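Local atomic coordinates of putative glycosidase ph117-related (Bacteroides thetaiotaomicron, PDB entry 5A7V), a protein that probably cleaves beta-linked mannosides, as a GH130 enzyme with a five-bladed beta-propeller fold, and binds mannose in its central pocket. Residues 60-64 with 126-132; 69-73 with 122-126; 105-109 with 140-145. All coordinates share one frame; numbering follows the deposited sequence.

Interaction 1 (60-64 with 126-132); sequences FYCPM and PVFYPDN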
loop_
_atom_site.group_PDB
_atom_site.type_symbol
_atom_site.label_atom_id
_atom_site.label_comp_id
_atom_site.label_asym_id
_atom_site.label_seq_id
_atom_site.Cartn_x
_atom_site.Cartn_y
_atom_site.Cartn_z
ATOM N N PHE A 60 -2.287 23.916 -8.201
ATOM C CA PHE A 60 -1.814 23.199 -9.382
ATOM C C PHE A 60 -2.708 23.570 -10.529
ATOM O O PHE A 60 -3.926 23.489 -10.381
ATOM C CB PHE A 60 -2.004 21.674 -9.055
ATOM C CG PHE A 60 -1.858 20.745 -10.199
ATOM C CD1 PHE A 60 -0.694 20.737 -10.954
ATOM C CD2 PHE A 60 -2.865 19.807 -10.515
ATOM C CE1 PHE A 60 -0.511 19.815 -11.960
ATOM C CE2 PHE A 60 -2.663 18.916 -11.553
ATOM C CZ PHE A 60 -1.490 18.944 -12.286
ATOM N N TYR A 61 -2.138 23.890 -11.708
ATOM C CA TYR A 61 -2.972 24.041 -12.910
ATOM C C TYR A 61 -3.294 22.654 -13.443
ATOM O O TYR A 61 -2.418 21.965 -13.994
ATOM C CB TYR A 61 -2.263 24.891 -13.976
ATOM C CG TYR A 61 -3.148 25.249 -15.138
ATOM C CD1 TYR A 61 -3.231 24.435 -16.252
ATOM C CD2 TYR A 61 -3.894 26.414 -15.122
ATOM C CE1 TYR A 61 -4.013 24.768 -17.337
ATOM C CE2 TYR A 61 -4.683 26.790 -16.192
ATOM C CZ TYR A 61 -4.730 25.966 -17.312
ATOM O OH TYR A 61 -5.525 26.365 -18.361
ATOM N N CYS A 62 -4.525 22.219 -13.267
ATOM C CA CYS A 62 -4.926 20.875 -13.622
ATOM C C CYS A 62 -5.128 20.867 -15.141
ATOM O O CYS A 62 -5.949 21.617 -15.691
ATOM C CB CYS A 62 -6.230 20.482 -12.906
ATOM S SG CYS A 62 -6.921 18.938 -13.542
ATOM N N PRO A 63 -4.410 19.965 -15.847
ATOM C CA PRO A 63 -4.553 19.943 -17.305
ATOM C C PRO A 63 -5.867 19.382 -17.793
ATOM O O PRO A 63 -6.201 19.563 -18.968
ATOM C CB PRO A 63 -3.361 19.060 -17.786
ATOM C CG PRO A 63 -3.116 18.167 -16.602
ATOM C CD PRO A 63 -3.394 19.002 -15.381
ATOM N N MET A 64 -6.611 18.708 -16.899
ATOM C CA MET A 64 -7.981 18.308 -17.215
ATOM C C MET A 64 -9.011 19.393 -17.049
ATOM O O MET A 64 -9.838 19.605 -17.948
ATOM C CB MET A 64 -8.355 17.075 -16.405
ATOM C CG MET A 64 -7.524 15.901 -16.827
ATOM S SD MET A 64 -7.539 15.553 -18.621
ATOM C CE MET A 64 -9.157 15.186 -19.301
ATOM N N PRO A 126 1.825 18.360 -7.893
ATOM C CA PRO A 126 1.899 16.877 -7.960
ATOM C C PRO A 126 2.804 16.420 -9.117
ATOM O O PRO A 126 3.046 17.189 -10.047
ATOM C CB PRO A 126 0.424 16.474 -8.158
ATOM C CG PRO A 126 -0.161 17.664 -8.908
ATOM C CD PRO A 126 0.485 18.856 -8.274
ATOM N N VAL A 127 3.231 15.161 -9.020
ATOM C CA VAL A 127 4.097 14.544 -10.045
ATOM C C VAL A 127 3.359 13.556 -10.906
ATOM O O VAL A 127 3.894 13.119 -11.942
ATOM C CB VAL A 127 5.340 13.843 -9.452
ATOM C CG1 VAL A 127 6.200 14.853 -8.713
ATOM C CG2 VAL A 127 4.961 12.691 -8.544
ATOM N N PHE A 128 2.144 13.123 -10.531
ATOM C CA PHE A 128 1.417 12.096 -11.275
ATOM C C PHE A 128 -0.068 12.383 -11.109
ATOM O O PHE A 128 -0.542 12.591 -9.976
ATOM C CB PHE A 128 1.778 10.707 -10.741
ATOM C CG PHE A 128 1.291 9.557 -11.596
ATOM C CD1 PHE A 128 1.915 9.305 -12.831
ATOM C CD2 PHE A 128 0.302 8.691 -11.178
ATOM C CE1 PHE A 128 1.508 8.238 -13.616
ATOM C CE2 PHE A 128 -0.110 7.619 -11.939
ATOM C CZ PHE A 128 0.509 7.365 -13.172
ATOM N N TYR A 129 -0.812 12.421 -12.216
ATOM C CA TYR A 129 -2.183 12.926 -12.196
ATOM C C TYR A 129 -2.902 12.587 -13.473
ATOM O O TYR A 129 -2.218 12.344 -14.527
ATOM C CB TYR A 129 -2.160 14.456 -11.976
ATOM C CG TYR A 129 -1.066 15.236 -12.731
ATOM C CD1 TYR A 129 -1.203 15.591 -14.071
ATOM C CD2 TYR A 129 0.128 15.523 -12.116
ATOM C CE1 TYR A 129 -0.166 16.227 -14.755
ATOM C CE2 TYR A 129 1.161 16.193 -12.763
ATOM C CZ TYR A 129 0.996 16.552 -14.081
ATOM O OH TYR A 129 1.996 17.232 -14.754
ATOM N N PRO A 130 -4.218 12.667 -13.499
ATOM C CA PRO A 130 -4.959 12.462 -14.742
ATOM C C PRO A 130 -4.672 13.594 -15.737
ATOM O O PRO A 130 -4.436 14.755 -15.338
ATOM C CB PRO A 130 -6.422 12.428 -14.309
ATOM C CG PRO A 130 -6.439 13.154 -13.003
ATOM C CD PRO A 130 -5.137 12.865 -12.353
ATOM N N ASP A 131 -4.556 13.238 -17.007
ATOM C CA ASP A 131 -4.127 14.201 -18.054
ATOM C C ASP A 131 -4.741 13.806 -19.383
ATOM O O ASP A 131 -5.488 12.814 -19.486
ATOM C CB ASP A 131 -2.574 14.300 -18.020
ATOM C CG ASP A 131 -1.958 15.580 -18.625
ATOM O OD1 ASP A 131 -2.597 16.290 -19.442
ATOM O OD2 ASP A 131 -0.786 15.858 -18.208
ATOM N N ASN A 132 -4.399 14.596 -20.419
ATOM C CA ASN A 132 -4.920 14.437 -21.767
ATOM C C ASN A 132 -4.097 13.361 -22.499
ATOM O O ASN A 132 -3.304 13.639 -23.404
ATOM C CB ASN A 132 -4.857 15.783 -22.490
ATOM C CG ASN A 132 -5.581 16.884 -21.741
ATOM O OD1 ASN A 132 -4.971 17.810 -21.092
ATOM N ND2 ASN A 132 -6.840 16.807 -21.816
#

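Interaction 2 (69-73 with 122-126); sequences VAWES and REKTP. With SO4 (sulfate ion), chain F.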
loop_
_atom_site.group_PDB
_atom_site.type_symbol
_atom_site.label_atom_id
_atom_site.label_comp_id
_atom_site.label_asym_id
_atom_site.label_seq_id
_atom_site.Cartn_x
_atom_site.Cartn_y
_atom_site.Cartn_z
ATOM N N VAL A 69 -6.311 24.248 -9.056
ATOM C CA VAL A 69 -6.981 23.495 -8.004
ATOM C C VAL A 69 -6.064 23.366 -6.802
ATOM O O VAL A 69 -4.846 23.224 -6.953
ATOM C CB VAL A 69 -7.430 22.096 -8.479
ATOM C CG1 VAL A 69 -8.342 22.197 -9.663
ATOM C CG2 VAL A 69 -6.295 21.186 -8.816
ATOM N N ALA A 70 -6.661 23.399 -5.593
ATOM C CA ALA A 70 -5.919 23.170 -4.362
ATOM C C ALA A 70 -5.810 21.640 -4.158
ATOM O O ALA A 70 -6.606 20.984 -3.452
ATOM C CB ALA A 70 -6.574 23.893 -3.190
ATOM N N TRP A 71 -4.825 21.081 -4.863
ATOM C CA TRP A 71 -4.724 19.643 -5.089
ATOM C C TRP A 71 -4.447 18.782 -3.869
ATOM O O TRP A 71 -4.645 17.562 -3.929
ATOM C CB TRP A 71 -3.630 19.401 -6.155
ATOM C CG TRP A 71 -2.242 19.750 -5.693
ATOM C CD1 TRP A 71 -1.669 20.982 -5.667
ATOM C CD2 TRP A 71 -1.270 18.851 -5.147
ATOM N NE1 TRP A 71 -0.398 20.913 -5.163
ATOM C CE2 TRP A 71 -0.115 19.607 -4.847
ATOM C CE3 TRP A 71 -1.250 17.469 -4.928
ATOM C CZ2 TRP A 71 1.042 19.036 -4.319
ATOM C CZ3 TRP A 71 -0.115 16.907 -4.406
ATOM C CH2 TRP A 71 1.035 17.675 -4.119
ATOM N N GLU A 72 -3.969 19.383 -2.785
ATOM C CA GLU A 72 -3.682 18.624 -1.550
ATOM C C GLU A 72 -4.329 19.247 -0.314
ATOM O O GLU A 72 -3.822 19.108 0.811
ATOM C CB GLU A 72 -2.166 18.437 -1.381
ATOM C CG GLU A 72 -1.404 19.744 -1.339
ATOM C CD GLU A 72 0.092 19.614 -1.100
ATOM O OE1 GLU A 72 0.555 18.487 -0.842
ATOM O OE2 GLU A 72 0.819 20.660 -1.200
ATOM N N SER A 73 -5.462 19.897 -0.556
ATOM C CA SER A 73 -6.092 20.668 0.474
ATOM C C SER A 73 -7.033 19.854 1.359
ATOM O O SER A 73 -7.354 20.306 2.476
ATOM C CB SER A 73 -6.873 21.835 -0.119
ATOM O OG SER A 73 -7.943 21.399 -0.948
ATOM N N ARG A 122 8.642 18.780 0.553
ATOM C CA ARG A 122 7.570 18.491 -0.399
ATOM C C ARG A 122 7.636 19.402 -1.596
ATOM O O ARG A 122 7.874 20.610 -1.459
ATOM C CB ARG A 122 6.206 18.650 0.271
ATOM C CG ARG A 122 5.963 17.697 1.420
ATOM C CD ARG A 122 4.904 18.153 2.382
ATOM N NE ARG A 122 3.580 18.117 1.786
ATOM C CZ ARG A 122 2.455 18.219 2.501
ATOM N NH1 ARG A 122 2.517 18.374 3.799
ATOM N NH2 ARG A 122 1.292 18.153 1.908
ATOM N N GLU A 123 7.333 18.862 -2.763
ATOM C CA GLU A 123 7.117 19.707 -3.925
ATOM C C GLU A 123 5.717 20.342 -3.872
ATOM O O GLU A 123 4.777 19.770 -3.312
ATOM C CB GLU A 123 7.368 18.948 -5.231
ATOM C CG GLU A 123 8.847 18.599 -5.371
ATOM C CD GLU A 123 9.251 17.971 -6.685
ATOM O OE1 GLU A 123 8.385 17.579 -7.486
ATOM O OE2 GLU A 123 10.496 17.870 -6.906
ATOM N N LYS A 124 5.592 21.522 -4.455
ATOM C CA LYS A 124 4.328 22.309 -4.362
ATOM C C LYS A 124 3.271 21.942 -5.380
ATOM O O LYS A 124 2.106 22.350 -5.266
ATOM C CB LYS A 124 4.618 23.806 -4.419
ATOM C CG LYS A 124 5.397 24.309 -3.215
ATOM C CD LYS A 124 5.907 25.745 -3.431
ATOM C CE LYS A 124 6.468 26.290 -2.137
ATOM N NZ LYS A 124 7.669 25.519 -1.693
ATOM N N THR A 125 3.635 21.099 -6.336
ATOM C CA THR A 125 2.697 20.599 -7.342
ATOM C C THR A 125 2.873 19.053 -7.446
ATOM O O THR A 125 3.971 18.526 -7.153
ATOM C CB THR A 125 2.905 21.236 -8.713
ATOM O OG1 THR A 125 4.236 20.985 -9.187
ATOM C CG2 THR A 125 2.734 22.746 -8.677
ATOM N N PRO A 126 1.825 18.360 -7.893
ATOM C CA PRO A 126 1.899 16.877 -7.960
ATOM C C PRO A 126 2.804 16.420 -9.117
ATOM O O PRO A 126 3.046 17.189 -10.047
ATOM C CB PRO A 126 0.424 16.474 -8.158
ATOM C CG PRO A 126 -0.161 17.664 -8.908
ATOM C CD PRO A 126 0.485 18.856 -8.274
HETATM S S SO4 F . 3.542 19.284 6.849
HETATM O O1 SO4 F . 4.497 19.147 5.697
HETATM O O2 SO4 F . 2.562 18.172 6.801
HETATM O O3 SO4 F . 2.860 20.600 6.752
HETATM O O4 SO4 F . 4.290 19.206 8.140
HETATM O O HOH W 1 3.417 20.367 -0.881
#

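Interaction 3 (105-109 with 140-145); sequences RTSRL and WPGGCE. With MAN (alpha-D-mannopyranose), chain D; BMA (beta-D-mannopyranose), chain C.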
loop_
_atom_site.group_PDB
_atom_site.type_symbol
_atom_site.label_atom_id
_atom_site.label_comp_id
_atom_site.label_asym_id
_atom_site.label_seq_id
_atom_site.Cartn_x
_atom_site.Cartn_y
_atom_site.Cartn_z
ATOM N N ARG A 105 -13.546 12.743 -4.852
ATOM C CA ARG A 105 -12.592 13.817 -5.148
ATOM C C ARG A 105 -11.726 13.391 -6.341
ATOM O O ARG A 105 -11.977 12.350 -6.965
ATOM C CB ARG A 105 -11.707 14.089 -3.906
ATOM C CG ARG A 105 -12.467 14.402 -2.620
ATOM C CD ARG A 105 -12.828 13.167 -1.802
ATOM N NE ARG A 105 -13.421 13.589 -0.537
ATOM C CZ ARG A 105 -12.751 14.011 0.509
ATOM N NH1 ARG A 105 -11.423 13.948 0.582
ATOM N NH2 ARG A 105 -13.430 14.515 1.564
ATOM N N THR A 106 -10.722 14.185 -6.658
ATOM C CA THR A 106 -9.693 13.746 -7.638
ATOM C C THR A 106 -8.392 13.516 -6.864
ATOM O O THR A 106 -7.931 14.414 -6.104
ATOM C CB THR A 106 -9.471 14.812 -8.744
ATOM O OG1 THR A 106 -10.682 15.052 -9.455
ATOM C CG2 THR A 106 -8.401 14.320 -9.727
ATOM N N SER A 107 -7.806 12.330 -7.045
ATOM C CA SER A 107 -6.541 11.964 -6.438
ATOM C C SER A 107 -5.382 12.232 -7.421
ATOM O O SER A 107 -5.438 11.870 -8.606
ATOM C CB SER A 107 -6.552 10.471 -6.071
ATOM O OG SER A 107 -7.460 10.239 -4.965
ATOM N N ARG A 108 -4.343 12.830 -6.878
ATOM C CA ARG A 108 -3.096 13.126 -7.589
ATOM C C ARG A 108 -1.964 12.818 -6.612
ATOM O O ARG A 108 -2.142 12.909 -5.395
ATOM C CB ARG A 108 -3.060 14.600 -8.013
ATOM C CG ARG A 108 -4.218 14.999 -8.919
ATOM C CD ARG A 108 -4.202 16.472 -9.318
ATOM N NE ARG A 108 -5.337 16.856 -10.145
ATOM C CZ ARG A 108 -6.514 17.348 -9.707
ATOM N NH1 ARG A 108 -6.775 17.368 -8.393
ATOM N NH2 ARG A 108 -7.438 17.734 -10.553
ATOM N N LEU A 109 -0.770 12.469 -7.128
ATOM C CA LEU A 109 0.320 12.081 -6.259
ATOM C C LEU A 109 1.307 13.208 -6.002
ATOM O O LEU A 109 1.889 13.774 -6.947
ATOM C CB LEU A 109 1.058 10.868 -6.825
ATOM C CG LEU A 109 0.172 9.670 -7.160
ATOM C CD1 LEU A 109 1.077 8.488 -7.578
ATOM C CD2 LEU A 109 -0.807 9.270 -6.056
ATOM N N TRP A 140 -10.401 9.777 -15.325
ATOM C CA TRP A 140 -11.129 11.034 -15.105
ATOM C C TRP A 140 -12.575 10.704 -14.673
ATOM O O TRP A 140 -13.241 9.906 -15.336
ATOM C CB TRP A 140 -11.127 11.922 -16.357
ATOM C CG TRP A 140 -11.562 13.340 -16.014
ATOM C CD1 TRP A 140 -12.726 13.933 -16.409
ATOM C CD2 TRP A 140 -10.937 14.289 -15.111
ATOM N NE1 TRP A 140 -12.854 15.178 -15.851
ATOM C CE2 TRP A 140 -11.768 15.401 -15.050
ATOM C CE3 TRP A 140 -9.734 14.370 -14.474
ATOM C CZ2 TRP A 140 -11.445 16.514 -14.290
ATOM C CZ3 TRP A 140 -9.506 15.381 -13.583
ATOM C CH2 TRP A 140 -10.294 16.467 -13.567
ATOM N N PRO A 141 -13.070 11.298 -13.584
ATOM C CA PRO A 141 -12.473 12.360 -12.770
ATOM C C PRO A 141 -11.787 11.958 -11.475
ATOM O O PRO A 141 -11.307 12.825 -10.731
ATOM C CB PRO A 141 -13.676 13.201 -12.423
ATOM C CG PRO A 141 -14.739 12.170 -12.226
ATOM C CD PRO A 141 -14.486 11.110 -13.268
ATOM N N GLY A 142 -11.733 10.670 -11.185
ATOM C CA GLY A 142 -11.254 10.230 -9.893
ATOM C C GLY A 142 -9.749 10.273 -9.711
ATOM O O GLY A 142 -9.218 10.377 -8.612
ATOM N N GLY A 143 -9.012 10.172 -10.825
ATOM C CA GLY A 143 -7.539 10.270 -10.787
ATOM C C GLY A 143 -6.824 8.975 -10.474
ATOM O O GLY A 143 -7.258 7.890 -10.903
ATOM N N CYS A 144 -5.699 9.125 -9.783
ATOM C CA CYS A 144 -4.670 8.086 -9.655
ATOM C C CYS A 144 -4.439 7.894 -8.168
ATOM O O CYS A 144 -3.985 8.804 -7.477
ATOM C CB CYS A 144 -3.385 8.534 -10.367
ATOM S SG CYS A 144 -3.674 9.113 -12.057
ATOM N N GLU A 145 -4.766 6.696 -7.672
ATOM C CA GLU A 145 -4.860 6.437 -6.229
ATOM C C GLU A 145 -3.866 5.383 -5.760
ATOM O O GLU A 145 -3.478 4.478 -6.526
ATOM C CB GLU A 145 -6.246 5.889 -5.849
ATOM C CG GLU A 145 -7.401 6.702 -6.364
ATOM C CD GLU A 145 -8.755 6.074 -6.138
ATOM O OE1 GLU A 145 -8.844 4.820 -5.974
ATOM O OE2 GLU A 145 -9.792 6.817 -6.219
HETATM C C1 MAN D . -13.162 3.189 -2.581
HETATM C C2 MAN D . -11.979 3.451 -1.750
HETATM C C3 MAN D . -11.563 4.855 -2.128
HETATM C C4 MAN D . -11.368 5.075 -3.623
HETATM C C5 MAN D . -12.528 4.510 -4.423
HETATM C C6 MAN D . -12.174 4.265 -5.875
HETATM O O1 MAN D . -14.328 3.840 -2.246
HETATM O O2 MAN D . -10.879 2.603 -2.056
HETATM O O3 MAN D . -10.340 5.263 -1.499
HETATM O O4 MAN D . -11.274 6.485 -3.899
HETATM O O5 MAN D . -12.947 3.252 -3.930
HETATM O O6 MAN D . -11.071 3.367 -6.037
HETATM C C1 BMA C . -13.140 3.202 -2.404
HETATM C C2 BMA C . -11.933 3.785 -1.660
HETATM C C3 BMA C . -11.619 5.150 -2.231
HETATM C C4 BMA C . -11.442 5.060 -3.734
HETATM C C5 BMA C . -12.572 4.261 -4.393
HETATM C C6 BMA C . -12.335 4.014 -5.871
HETATM O O1 BMA C . -13.600 1.941 -1.947
HETATM O O2 BMA C . -10.779 2.954 -1.844
HETATM O O3 BMA C . -10.439 5.779 -1.601
HETATM O O4 BMA C . -11.426 6.405 -4.240
HETATM O O5 BMA C . -12.788 2.972 -3.773
HETATM O O6 BMA C . -11.118 3.309 -6.131
HETATM O O HOH W 2 -9.825 9.518 -6.055
#

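Interaction 1 (60-64 with 126-132)
The F60 ring is met by P126 over one face and by Y129 at its far end. P126 makes a CH-pi contact, its CG standing 3.5 Å from the centroid of the F60 ring and only 3° off the ring normal; on the opposite face the backbone N of C62 lies nearer the rim. F60 has CG anti to the backbone N (chi1 168°), which carries the ring across to P126 and leaves CZ leading. That atom sits 3.6 Å above the centre of the Y129 ring, an edge-to-face pair with planes 57° apart.

Further apolar packing comes from P63, whose CG reaches Y129 CE1 at 4.0 Å. The same proline crosses the D131 side chain at about a right angle, with P63 CB 3.3 Å from D131 OD1. M64, bent at both chi2 and chi3, curls back so that its SD touches D131 C at 3.4 Å while its CG approaches P130 O at 3.6 Å.

Within 126-132, N132 N donates to D131 OD1 at 2.7 Å, on the anti side of the carboxylate, the same oxygen that P63 CB approaches.

Strand 60-62 pairs with strand 67-69, and R108 of strand 107-114 touches F60. The 126-132 loop bonds by its backbone to L109, then lays F128 and P130 on C144 of strand 143-151, thus passing from one propeller blade to the next.

Interaction 2 (69-73 with 122-126)
E72 OE1 is gripped by R122 NH2 across the contact and by the hydroxyl of Y92, which also bonds R122 NE. The salt bridge measures 2.9 Å between E72 OE1 and R122 NH2. E72 OE1 sits at the guanidinium edge, in its plane, whereas the arginine N-H meets the carboxylate from above its plane, the two planes standing 87° apart. E72 OE2 bonds T58 OG1 and accepts from a water 2.6 Å away; this water also donates to E123 O, tying the acid to the opposing backbone. At its other edge R122 NH1 bonds S53 O and, at 2.8 Å, O1 of a sulfate probably taken from the crystallisation liquor.

W71 NE1 donates to K124 O at 2.9 Å, arriving from above the carbonyl plane. W71 CG stands between its backbone N and carbonyl carbon (chi1 67°), which places the indole between two aliphatic groups: P126 CD is 3.6 Å from the centroid of the W71 five-membered ring, and E72 CG covers the opposite face.

W71 and E72 also rest on A94 of strand 87-95, while R122 ends strand 121-122, one of the two outer strands of a four-stranded antiparallel sheet. The 69-73 turn thus leads from the small 60-62/67-69 sheet into this propeller blade.

Interaction 3 (105-109 with 140-145)
All three side-chain atoms of T106 approach P141 O. Its CB already lies 3.4 Å from P141 O. From there the side chain forks: OG1 swings beside the backbone N (chi1 -60°) and donates to P141 O at a short 2.6 Å, nearly along the C=O axis, whereas CG2 is sent anti to that N. The methyl rests over the centre of one face of the R108 guanidinium, whose NH1 is paired with D96, and in one modelled conformer of W140 it also nears the indole. The threonine thus binds the cis W140-P141 corner through its hydroxyl.

Next to this fork the backbones join by a single bridge between S107 and G143. S107 N donates to G142 O at 2.9 Å, and C144 N to S107 O at 3.0 Å, both almost straight. G143 has a positive phi of 85°, a conformation that suits glycine, and its CA comes within 3.4 Å of S107 O in a CA-H...O contact. Strands 107-109 and 143-145 then diverge at 65°, as strands of two different propeller blades that touch at one bridge, 143-151 being an outer strand of its own sheet.

On the pocket side, S107 OG bonds R93 NE and a water. That water lies within bonding reach of both G142 O and E145 OE2, though it may not serve both at once. E145 runs extended to the sugar site, which is modelled with alternative mannose anomers: E145 OE2 comes 2.6 Å from O4 of the beta form. S107 OG is thus a second-shell group, linked to E145 OE2 through the water; R93, which binds the sugar, makes only a long, weak ion pair with E145. This would be expected to bias the carboxylate toward the sugar hydroxyls.

The three contacts form a continuous run from the rim of the propeller toward its sugar pocket. Interactions 1 and 2 share P126 and are bridged by a probable hydrogen bond from V69 N to F60 O, 2.8 Å; F60 CB also packs on W71 CD1. Interactions 1 and 3, with centres about 9 Å apart, are joined at L109, where V127 N lies 2.8 Å from L109 O and F128 O lies 2.9 Å from L109 N. Interactions 2 and 3 touch where P126 CB lies 3.3 Å from L109 O. Interaction 3 alone reaches the bound sugar, through E145. The P130 side chain of interaction 1 remains about 12 Å from it, and interaction 2 touches no sugar.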